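Local structure of probable glutamine synthetase (Pseudomonas aeruginosa, 4HPP) at residues E117-D121 with S122-V126; R201-N204 with V205-T209; N257-E261 with L262-W266; D414-L417 with A418-H422. The protein belongs to the glutamine synthetase family, pairing an N-terminal domain with a larger catalytic domain that carries magnesium and bound glutamic acid. All blocks are in the same frame, centred on the assembly; numbering follows the deposited sequence.

How the contacts relate
All four contacts are local and follow one another along the chain, so none nests in or crosses another. Contact 1 comes first, at the turn that carries helix 108-121 into strand 124-137. Contact 2 is a stretch of helix 196-216, packed on that same strand farther along. Contact 3 ends the loop after strand 235-243 and starts helix 261-281; Trp-266 from it reaches back to Tyr-119 of contact 1, NE1 to OH 2.8 Å, a probable hydrogen bond and the one place where two of the contacts touch. Contact 4 lies in helix 410-427, about 15 Å from contact 1 between nearest atoms. Helix 342-358 packs against contacts 1, 2 and 3.

Contact 1: residues E117-D121 with S122-V126; sequences ERYRD and SGLQV
With chi1 at -179°, Val-126 sets CG2 anti to its carbonyl carbon and beside its backbone N, which lays this methyl over one face of the Tyr-119 ring. It is a CH-pi contact: CG2 stands 4.0 Å from the centroid of the Tyr-119 ring, 29° off the normal, and its nearest ring atom is CD2. Leu-124 comes to the same ring from a different direction, its CB at the edge near the ring plane, 3.7 Å from Tyr-119 CD2. The phenol is held at its far end too, since Tyr-119 OH is hydrogen-bonded to Leu-350 O. What brings strand residues back onto a helix residue is a Schellman motif closing helix 108-121. Gly-123, at positive phi, is its C-prime residue: Leu-124 N gives a hydrogen bond to Tyr-119 O at 3.1 Å, and Gly-123 N gives one to Arg-120 O, modelled so short that its exact length is doubtful. Ser-122 adds a weak bond from OG to Tyr-119 O, 3.3 Å long, and a weak one from its N to the same oxygen. The chain then runs back as strand 124-137, at 147° to the helix segment. On the outer side the character changes to charge: Arg-120, bent at chi3, forms a salt bridge with Glu-117 (NH2 to OE1 3.4 Å) whose hydrogen bond is weak. Asp-121 OD2 lies farther off and well out of the guanidinium plane, a charge interaction alone. Inward, Val-126 packs on Leu-239 and Leu-241 of strand 235-243 and on Met-346 and Leu-350 of helix 342-358.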
loop_
_atom_site.group_PDB
_atom_site.type_symbol
_atom_site.label_atom_id
_atom_site.label_comp_id
_atom_site.label_asym_id
_atom_site.label_seq_id
_atom_site.Cartn_x
_atom_site.Cartn_y
_atom_site.Cartn_z
ATOM N N GLU A 117 27.542 10.999 -49.850
ATOM C CA GLU A 117 28.715 10.923 -50.749
ATOM C C GLU A 117 28.498 11.579 -52.149
ATOM O O GLU A 117 29.219 12.523 -52.494
ATOM C CB GLU A 117 29.224 9.466 -50.901
ATOM C CG GLU A 117 30.526 9.261 -51.716
ATOM C CD GLU A 117 31.730 10.133 -51.275
ATOM O OE1 GLU A 117 32.690 10.284 -52.085
ATOM O OE2 GLU A 117 31.739 10.681 -50.134
ATOM N N ARG A 118 27.524 11.078 -52.927
ATOM C CA ARG A 118 27.127 11.642 -54.229
ATOM C C ARG A 118 26.809 13.129 -54.107
ATOM O O ARG A 118 27.010 13.912 -55.056
ATOM C CB ARG A 118 25.884 10.935 -54.819
ATOM C CG ARG A 118 26.089 9.481 -55.151
ATOM C CD ARG A 118 24.935 8.893 -55.934
ATOM N NE ARG A 118 23.746 8.477 -55.186
ATOM C CZ ARG A 118 23.581 7.291 -54.587
ATOM N NH1 ARG A 118 24.543 6.397 -54.567
ATOM N NH2 ARG A 118 22.446 6.992 -53.975
ATOM N N TYR A 119 26.287 13.507 -52.940
ATOM C CA TYR A 119 26.148 14.904 -52.656
ATOM C C TYR A 119 27.504 15.580 -52.477
ATOM O O TYR A 119 27.748 16.605 -53.134
ATOM C CB TYR A 119 25.233 15.150 -51.482
ATOM C CG TYR A 119 23.830 15.524 -51.906
ATOM C CD1 TYR A 119 22.902 14.524 -52.274
ATOM C CD2 TYR A 119 23.419 16.873 -51.945
ATOM C CE1 TYR A 119 21.592 14.834 -52.634
ATOM C CE2 TYR A 119 22.112 17.191 -52.305
ATOM C CZ TYR A 119 21.204 16.167 -52.657
ATOM O OH TYR A 119 19.922 16.467 -53.078
ATOM N N ARG A 120 28.379 15.003 -51.645
ATOM C CA ARG A 120 29.692 15.602 -51.377
ATOM C C ARG A 120 30.478 15.769 -52.696
ATOM O O ARG A 120 30.980 16.853 -52.979
ATOM C CB ARG A 120 30.508 14.791 -50.365
ATOM C CG ARG A 120 31.338 15.636 -49.370
ATOM C CD ARG A 120 32.443 14.873 -48.620
ATOM N NE ARG A 120 33.076 13.867 -49.486
ATOM C CZ ARG A 120 33.889 14.138 -50.517
ATOM N NH1 ARG A 120 34.195 15.393 -50.831
ATOM N NH2 ARG A 120 34.391 13.152 -51.251
ATOM N N ASP A 121 30.539 14.705 -53.502
ATOM C CA ASP A 121 31.273 14.671 -54.780
ATOM C C ASP A 121 31.097 15.888 -55.652
ATOM O O ASP A 121 32.069 16.370 -56.225
ATOM C CB ASP A 121 30.904 13.431 -55.601
ATOM C CG ASP A 121 31.624 12.182 -55.114
ATOM O OD1 ASP A 121 31.157 11.096 -55.500
ATOM O OD2 ASP A 121 32.634 12.279 -54.342
ATOM N N SER A 122 29.864 16.371 -55.756
ATOM C CA SER A 122 29.564 17.616 -56.460
ATOM C C SER A 122 29.528 18.850 -55.544
ATOM O O SER A 122 28.935 19.860 -55.906
ATOM C CB SER A 122 28.238 17.495 -57.198
ATOM O OG SER A 122 27.196 17.522 -56.261
ATOM N N GLY A 123 30.158 18.773 -54.371
ATOM C CA GLY A 123 30.365 19.956 -53.498
ATOM C C GLY A 123 29.298 20.409 -52.489
ATOM O O GLY A 123 29.441 21.484 -51.903
ATOM N N LEU A 124 28.262 19.590 -52.270
ATOM C CA LEU A 124 27.172 19.880 -51.313
ATOM C C LEU A 124 27.215 19.041 -49.992
ATOM O O LEU A 124 27.302 17.810 -50.022
ATOM C CB LEU A 124 25.830 19.685 -52.015
ATOM C CG LEU A 124 25.758 20.169 -53.457
ATOM C CD1 LEU A 124 24.367 19.970 -54.023
ATOM C CD2 LEU A 124 26.113 21.642 -53.478
ATOM N N GLN A 125 27.192 19.725 -48.854
ATOM C CA GLN A 125 26.977 19.125 -47.546
ATOM C C GLN A 125 25.472 19.091 -47.322
ATOM O O GLN A 125 24.777 20.033 -47.687
ATOM C CB GLN A 125 27.565 19.994 -46.446
ATOM C CG GLN A 125 28.912 20.616 -46.771
ATOM C CD GLN A 125 30.115 19.779 -46.358
ATOM O OE1 GLN A 125 30.449 18.784 -47.013
ATOM N NE2 GLN A 125 30.798 20.200 -45.278
ATOM N N VAL A 126 24.961 18.031 -46.702
ATOM C CA VAL A 126 23.535 17.999 -46.359
ATOM C C VAL A 126 23.251 18.197 -44.892
ATOM O O VAL A 126 23.749 17.458 -44.039
ATOM C CB VAL A 126 22.839 16.755 -46.904
ATOM C CG1 VAL A 126 21.361 16.793 -46.529
ATOM C CG2 VAL A 126 23.006 16.743 -48.429
#

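Contact 2: residues R201-N204 with V205-T209; sequences RAVN and VREVT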
loop_
_atom_site.group_PDB
_atom_site.type_symbol
_atom_site.label_atom_id
_atom_site.label_comp_id
_atom_site.label_asym_id
_atom_site.label_seq_id
_atom_site.Cartn_x
_atom_site.Cartn_y
_atom_site.Cartn_z
ATOM N N ARG A 201 19.987 10.946 -35.666
ATOM C CA ARG A 201 19.288 11.798 -34.673
ATOM C C ARG A 201 17.772 11.489 -34.670
ATOM O O ARG A 201 17.170 11.271 -33.604
ATOM C CB ARG A 201 19.602 13.267 -34.909
ATOM C CG ARG A 201 19.137 14.250 -33.862
ATOM C CD ARG A 201 19.973 15.521 -33.991
ATOM N NE ARG A 201 21.345 15.277 -33.496
ATOM C CZ ARG A 201 22.322 16.176 -33.311
ATOM N NH1 ARG A 201 22.167 17.454 -33.561
ATOM N NH2 ARG A 201 23.478 15.758 -32.846
ATOM N N ALA A 202 17.185 11.382 -35.855
ATOM C CA ALA A 202 15.769 11.118 -35.913
ATOM C C ALA A 202 15.531 9.808 -35.157
ATOM O O ALA A 202 14.695 9.752 -34.275
ATOM C CB ALA A 202 15.318 11.042 -37.340
ATOM N N VAL A 203 16.352 8.784 -35.393
ATOM C CA VAL A 203 16.144 7.487 -34.697
ATOM C C VAL A 203 16.348 7.652 -33.172
ATOM O O VAL A 203 15.476 7.260 -32.373
ATOM C CB VAL A 203 17.062 6.356 -35.244
ATOM C CG1 VAL A 203 17.048 5.126 -34.319
ATOM C CG2 VAL A 203 16.686 5.994 -36.669
ATOM N N ASN A 204 17.481 8.245 -32.788
ATOM C CA ASN A 204 17.769 8.551 -31.397
ATOM C C ASN A 204 16.659 9.310 -30.690
ATOM O O ASN A 204 16.264 8.946 -29.568
ATOM C CB ASN A 204 19.004 9.423 -31.293
ATOM C CG ASN A 204 20.260 8.725 -31.715
ATOM O OD1 ASN A 204 20.362 7.515 -31.697
ATOM N ND2 ASN A 204 21.236 9.506 -32.092
ATOM N N VAL A 205 16.156 10.366 -31.314
ATOM C CA VAL A 205 15.001 11.080 -30.710
ATOM C C VAL A 205 13.799 10.143 -30.438
ATOM O O VAL A 205 13.119 10.295 -29.411
ATOM C CB VAL A 205 14.535 12.313 -31.523
ATOM C CG1 VAL A 205 13.191 12.787 -31.049
ATOM C CG2 VAL A 205 15.555 13.449 -31.442
ATOM N N ARG A 206 13.553 9.165 -31.315
ATOM C CA ARG A 206 12.407 8.293 -31.103
ATOM C C ARG A 206 12.665 7.251 -30.010
ATOM O O ARG A 206 11.748 6.926 -29.166
ATOM C CB ARG A 206 12.075 7.579 -32.394
ATOM C CG ARG A 206 11.581 8.522 -33.456
ATOM C CD ARG A 206 11.983 8.020 -34.840
ATOM N NE ARG A 206 11.520 8.962 -35.858
ATOM C CZ ARG A 206 11.133 8.633 -37.097
ATOM N NH1 ARG A 206 11.146 7.343 -37.448
ATOM N NH2 ARG A 206 10.743 9.601 -37.969
ATOM N N GLU A 207 13.884 6.688 -30.046
ATOM C CA GLU A 207 14.160 5.586 -29.204
ATOM C C GLU A 207 14.303 6.052 -27.742
ATOM O O GLU A 207 13.859 5.339 -26.799
ATOM C CB GLU A 207 15.327 4.789 -29.761
ATOM C CG GLU A 207 14.935 4.086 -31.057
ATOM C CD GLU A 207 13.790 3.125 -30.819
ATOM O OE1 GLU A 207 12.838 3.141 -31.589
ATOM O OE2 GLU A 207 13.863 2.346 -29.857
ATOM N N VAL A 208 14.819 7.277 -27.569
ATOM C CA VAL A 208 15.020 7.853 -26.239
ATOM C C VAL A 208 13.704 8.338 -25.665
ATOM O O VAL A 208 13.417 8.076 -24.515
ATOM C CB VAL A 208 16.058 9.000 -26.250
ATOM C CG1 VAL A 208 16.079 9.728 -24.905
ATOM C CG2 VAL A 208 17.438 8.478 -26.606
ATOM N N THR A 209 12.893 9.037 -26.449
ATOM C CA THR A 209 11.526 9.419 -25.980
ATOM C C THR A 209 10.757 8.204 -25.453
ATOM O O THR A 209 10.305 8.200 -24.274
ATOM C CB THR A 209 10.719 10.109 -27.056
ATOM O OG1 THR A 209 11.478 11.216 -27.498
ATOM C CG2 THR A 209 9.381 10.638 -26.521
#
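Val-205 and Arg-201 mark the tight side of this helical stretch: Val-205 N is hydrogen-bonded to Arg-201 O at 2.7 Å, and Val-205 CG2 rests against the same oxygen. One turn on, Thr-209 OG1 donates to Val-205 O at 2.7 Å, joining its own backbone N on that carbonyl, so the hydroxyl is satisfied inside the helix. Arg-206 runs its chain past the preceding turn, with CD 3.3 Å from Ala-202 O, before the guanidinium leaves to make weak hydrogen bonds with His-132 and Thr-340 O. This is the middle of helix 196-216 in the catalytic domain, packed on strand 124-137 through Ala-202, Val-205 and Thr-209 and on helix 159-169 through Val-208 and Thr-209. The side holding Val-203 and Glu-207 is looser, though also buried. These two lie alongside each other and point the same way, with Val-203 CG1 4.0 Å from Glu-207 CG. Glu-207 folds at chi2 (-60°), and its carboxylate pairs with Arg-210 while the side chain also packs on Leu-150 of a neighbouring subunit.

Contact 3: residues N257-E261 with L262-W266; sequences NDLSE and LGEHW
Glu-261 and His-265 lie side by side and point the same way, one turn apart at the start of helix 261-281. The carboxylate and imidazole planes are only 10° apart, yet the closest approach is through the aliphatic part of the chain, Glu-261 CG to His-265 NE2 at 3.3 Å. Beneath them the backbone follows the helix, with His-265 N bonded to Glu-261 O at 2.9 Å. The other ring nitrogen, His-265 ND1, is hydrogen-bonded to Leu-361 O. Just before the helix, chi1 of -162° sends Leu-259 CG away from its own backbone N, and CD1 settles 3.5 Å from Gly-263 CA. Gly-263 has no side chain, and the leucine methyl packs directly on its backbone. The side chains of Leu-259 and Glu-264 cross at a slant, and the Glu-264 carboxylate goes on to a salt bridge with Arg-255. Ser-260 occupies the N-cap position, but its hydroxyl makes no capping bond and is hydrogen-bonded to Leu-249 O instead. The bond from His-265 ND1 to a carbonyl implies a proton on that nitrogen, and the nearby carboxylate of Glu-261 would tend to stabilise a positive charge on the ring.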
loop_
_atom_site.group_PDB
_atom_site.type_symbol
_atom_site.label_atom_id
_atom_site.label_comp_id
_atom_site.label_asym_id
_atom_site.label_seq_id
_atom_site.Cartn_x
_atom_site.Cartn_y
_atom_site.Cartn_z
ATOM N N ASN A 257 11.529 34.830 -52.943
ATOM C CA ASN A 257 11.586 33.830 -51.860
ATOM C C ASN A 257 12.950 33.798 -51.154
ATOM O O ASN A 257 13.031 33.364 -50.011
ATOM C CB ASN A 257 11.257 32.420 -52.348
ATOM C CG ASN A 257 9.838 32.283 -52.868
ATOM O OD1 ASN A 257 8.940 33.075 -52.528
ATOM N ND2 ASN A 257 9.619 31.258 -53.697
ATOM N N ASP A 258 13.995 34.288 -51.835
ATOM C CA ASP A 258 15.409 34.241 -51.393
ATOM C C ASP A 258 16.003 32.886 -51.778
ATOM O O ASP A 258 17.018 32.458 -51.220
ATOM C CB ASP A 258 15.602 34.557 -49.890
ATOM C CG ASP A 258 15.050 35.916 -49.497
ATOM O OD1 ASP A 258 15.221 36.906 -50.256
ATOM O OD2 ASP A 258 14.455 35.998 -48.408
ATOM N N LEU A 259 15.349 32.250 -52.754
ATOM C CA LEU A 259 15.721 30.944 -53.282
ATOM C C LEU A 259 16.760 31.072 -54.402
ATOM O O LEU A 259 16.598 31.910 -55.284
ATOM C CB LEU A 259 14.468 30.226 -53.814
ATOM C CG LEU A 259 14.522 28.717 -54.030
ATOM C CD1 LEU A 259 15.351 27.997 -52.968
ATOM C CD2 LEU A 259 13.115 28.133 -54.069
ATOM N N SER A 260 17.817 30.251 -54.336
ATOM C CA SER A 260 18.830 30.091 -55.379
ATOM C C SER A 260 18.290 29.434 -56.607
ATOM O O SER A 260 17.318 28.692 -56.533
ATOM C CB SER A 260 19.905 29.162 -54.883
ATOM O OG SER A 260 21.050 29.895 -54.531
ATOM N N GLU A 261 18.943 29.661 -57.742
ATOM C CA GLU A 261 18.690 28.822 -58.914
ATOM C C GLU A 261 18.893 27.361 -58.517
ATOM O O GLU A 261 17.968 26.551 -58.665
ATOM C CB GLU A 261 19.614 29.180 -60.072
ATOM C CG GLU A 261 19.417 28.275 -61.279
ATOM C CD GLU A 261 19.653 28.986 -62.591
ATOM O OE1 GLU A 261 20.689 29.688 -62.687
ATOM O OE2 GLU A 261 18.796 28.836 -63.505
ATOM N N LEU A 262 20.086 27.042 -57.996
ATOM C CA LEU A 262 20.289 25.746 -57.340
ATOM C C LEU A 262 19.037 25.316 -56.505
ATOM O O LEU A 262 18.386 24.294 -56.781
ATOM C CB LEU A 262 21.564 25.748 -56.472
ATOM C CG LEU A 262 21.816 24.446 -55.672
ATOM C CD1 LEU A 262 22.109 23.252 -56.565
ATOM C CD2 LEU A 262 22.939 24.607 -54.661
ATOM N N GLY A 263 18.703 26.124 -55.505
ATOM C CA GLY A 263 17.515 25.905 -54.725
ATOM C C GLY A 263 16.323 25.482 -55.537
ATOM O O GLY A 263 15.772 24.406 -55.301
ATOM N N GLU A 264 15.925 26.313 -56.496
ATOM C CA GLU A 264 14.748 26.002 -57.315
ATOM C C GLU A 264 14.873 24.661 -58.051
ATOM O O GLU A 264 13.895 23.946 -58.178
ATOM C CB GLU A 264 14.462 27.104 -58.328
ATOM C CG GLU A 264 15.010 28.464 -57.945
ATOM C CD GLU A 264 14.480 29.588 -58.824
ATOM O OE1 GLU A 264 14.533 30.763 -58.368
ATOM O OE2 GLU A 264 14.001 29.300 -59.958
ATOM N N HIS A 265 16.058 24.314 -58.540
ATOM C CA HIS A 265 16.219 23.007 -59.174
ATOM C C HIS A 265 15.950 21.910 -58.156
ATOM O O HIS A 265 15.100 21.017 -58.361
ATOM C CB HIS A 265 17.604 22.852 -59.819
ATOM C CG HIS A 265 17.869 23.810 -60.984
ATOM N ND1 HIS A 265 16.999 23.970 -62.019
ATOM C CD2 HIS A 265 18.970 24.645 -61.262
ATOM C CE1 HIS A 265 17.505 24.883 -62.888
ATOM N NE2 HIS A 265 18.706 25.291 -62.421
ATOM N N TRP A 266 16.637 21.995 -57.023
ATOM C CA TRP A 266 16.426 21.053 -55.935
ATOM C C TRP A 266 14.955 20.855 -55.542
ATOM O O TRP A 266 14.416 19.725 -55.574
ATOM C CB TRP A 266 17.292 21.439 -54.752
ATOM C CG TRP A 266 17.364 20.308 -53.775
ATOM C CD1 TRP A 266 18.263 19.255 -53.774
ATOM C CD2 TRP A 266 16.456 20.046 -52.626
ATOM N NE1 TRP A 266 18.003 18.405 -52.727
ATOM C CE2 TRP A 266 16.933 18.812 -52.007
ATOM C CE3 TRP A 266 15.356 20.716 -52.054
ATOM C CZ2 TRP A 266 16.322 18.264 -50.866
ATOM C CZ3 TRP A 266 14.743 20.158 -50.909
ATOM C CH2 TRP A 266 15.213 18.949 -50.331
#

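Contact 4: residues D414-L417 with A418-H422; sequences DTYL and AMKRH
Thr-415 O takes the backbone N-H of Met-419 at 2.8 Å, and Ala-418 N reaches Asp-414 O at the same length. The next bond, Lys-420 N to Tyr-416 O, is 3.0 Å long, and the one after it, Arg-421 N to Leu-417 O, is weak at 3.4 Å. The main side-chain meeting is between Tyr-416 and Lys-420, one turn apart. A chi1 of -169° carries the tyrosine ring along the helix surface toward Lys-420, whose chain bends at chi2 (-69°) to pass over one ring face. Lys-420 CG forms a CH-pi contact there, 4.0 Å from the centroid of the Tyr-416 ring and displaced toward the rim. Farther out, Lys-420 CE comes 3.4 Å from Tyr-416 OH. Methylenes do the touching, and the charge is carried past the phenol: Lys-420 NZ forms a salt bridge with Glu-423 and a hydrogen bond to Pro-283 O, while Tyr-416 OH is hydrogen-bonded to Ala-279 O. All of this belongs to helix 410-427. Leu-417, Lys-420 and Arg-421 pack on helix 391-399, where Arg-421 also pairs with Asp-396, and Tyr-416 ties the helix to the last turn of helix 261-281, through Ala-279 O, and to the loop that follows it, through Pro-283.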
loop_
_atom_site.group_PDB
_atom_site.type_symbol
_atom_site.label_atom_id
_atom_site.label_comp_id
_atom_site.label_asym_id
_atom_site.label_seq_id
_atom_site.Cartn_x
_atom_site.Cartn_y
_atom_site.Cartn_z
ATOM N N ASP A 414 12.959 -4.149 -54.483
ATOM C CA ASP A 414 12.229 -5.434 -54.518
ATOM C C ASP A 414 11.778 -5.825 -53.153
ATOM O O ASP A 414 10.586 -6.198 -52.958
ATOM C CB ASP A 414 13.113 -6.593 -55.002
ATOM C CG ASP A 414 13.448 -6.534 -56.481
ATOM O OD1 ASP A 414 13.425 -5.443 -57.112
ATOM O OD2 ASP A 414 13.768 -7.615 -57.008
ATOM N N THR A 415 12.723 -5.775 -52.204
ATOM C CA THR A 415 12.388 -6.209 -50.844
ATOM C C THR A 415 11.403 -5.242 -50.157
ATOM O O THR A 415 10.439 -5.674 -49.487
ATOM C CB THR A 415 13.619 -6.657 -50.040
ATOM O OG1 THR A 415 13.457 -6.342 -48.656
ATOM C CG2 THR A 415 14.879 -6.039 -50.576
ATOM N N TYR A 416 11.573 -3.955 -50.445
ATOM C CA TYR A 416 10.636 -2.926 -49.995
ATOM C C TYR A 416 9.279 -3.074 -50.639
ATOM O O TYR A 416 8.240 -3.163 -49.960
ATOM C CB TYR A 416 11.188 -1.527 -50.276
ATOM C CG TYR A 416 10.377 -0.465 -49.583
ATOM C CD1 TYR A 416 9.294 0.152 -50.217
ATOM C CD2 TYR A 416 10.637 -0.119 -48.262
ATOM C CE1 TYR A 416 8.525 1.109 -49.566
ATOM C CE2 TYR A 416 9.873 0.836 -47.609
ATOM C CZ TYR A 416 8.835 1.448 -48.260
ATOM O OH TYR A 416 8.094 2.384 -47.606
ATOM N N LEU A 417 9.285 -3.087 -51.963
ATOM C CA LEU A 417 8.050 -3.194 -52.723
ATOM C C LEU A 417 7.247 -4.431 -52.394
ATOM O O LEU A 417 6.021 -4.394 -52.360
ATOM C CB LEU A 417 8.367 -3.225 -54.211
ATOM C CG LEU A 417 8.558 -1.912 -54.961
ATOM C CD1 LEU A 417 8.740 -2.268 -56.418
ATOM C CD2 LEU A 417 7.381 -0.948 -54.772
ATOM N N ALA A 418 7.936 -5.533 -52.148
ATOM C CA ALA A 418 7.243 -6.766 -51.759
ATOM C C ALA A 418 6.765 -6.724 -50.332
ATOM O O ALA A 418 5.582 -7.084 -50.026
ATOM C CB ALA A 418 8.131 -7.953 -51.971
ATOM N N MET A 419 7.653 -6.259 -49.443
ATOM C CA MET A 419 7.270 -6.176 -48.047
ATOM C C MET A 419 6.026 -5.300 -47.829
ATOM O O MET A 419 5.251 -5.555 -46.917
ATOM C CB MET A 419 8.418 -5.704 -47.174
ATOM C CG MET A 419 7.975 -5.563 -45.724
ATOM S SD MET A 419 7.393 -3.923 -45.276
ATOM C CE MET A 419 9.006 -3.087 -45.167
ATOM N N LYS A 420 5.827 -4.272 -48.644
ATOM C CA LYS A 420 4.718 -3.349 -48.391
ATOM C C LYS A 420 3.368 -3.853 -48.947
ATOM O O LYS A 420 2.316 -3.714 -48.298
ATOM C CB LYS A 420 5.051 -1.953 -48.937
ATOM C CG LYS A 420 6.053 -1.122 -48.145
ATOM C CD LYS A 420 5.461 -0.687 -46.797
ATOM C CE LYS A 420 6.559 -0.120 -45.904
ATOM N NZ LYS A 420 5.931 0.180 -44.599
ATOM N N ARG A 421 3.398 -4.436 -50.143
ATOM C CA ARG A 421 2.239 -5.177 -50.670
ATOM C C ARG A 421 1.690 -6.082 -49.574
ATOM O O ARG A 421 0.426 -6.166 -49.325
ATOM C CB ARG A 421 2.686 -6.078 -51.846
ATOM C CG ARG A 421 2.936 -5.359 -53.163
ATOM C CD ARG A 421 1.727 -4.481 -53.549
ATOM N NE ARG A 421 2.102 -3.526 -54.596
ATOM C CZ ARG A 421 1.378 -2.473 -54.960
ATOM N NH1 ARG A 421 0.225 -2.225 -54.371
ATOM N NH2 ARG A 421 1.819 -1.672 -55.923
ATOM N N HIS A 422 2.668 -6.751 -48.936
ATOM C CA HIS A 422 2.403 -7.700 -47.908
ATOM C C HIS A 422 1.847 -7.020 -46.693
ATOM O O HIS A 422 0.880 -7.513 -46.060
ATOM C CB HIS A 422 3.628 -8.529 -47.612
ATOM C CG HIS A 422 3.378 -9.597 -46.577
ATOM N ND1 HIS A 422 4.372 -10.198 -45.894
ATOM C CD2 HIS A 422 2.176 -10.139 -46.097
ATOM C CE1 HIS A 422 3.831 -11.084 -45.024
ATOM N NE2 HIS A 422 2.485 -11.043 -45.162
#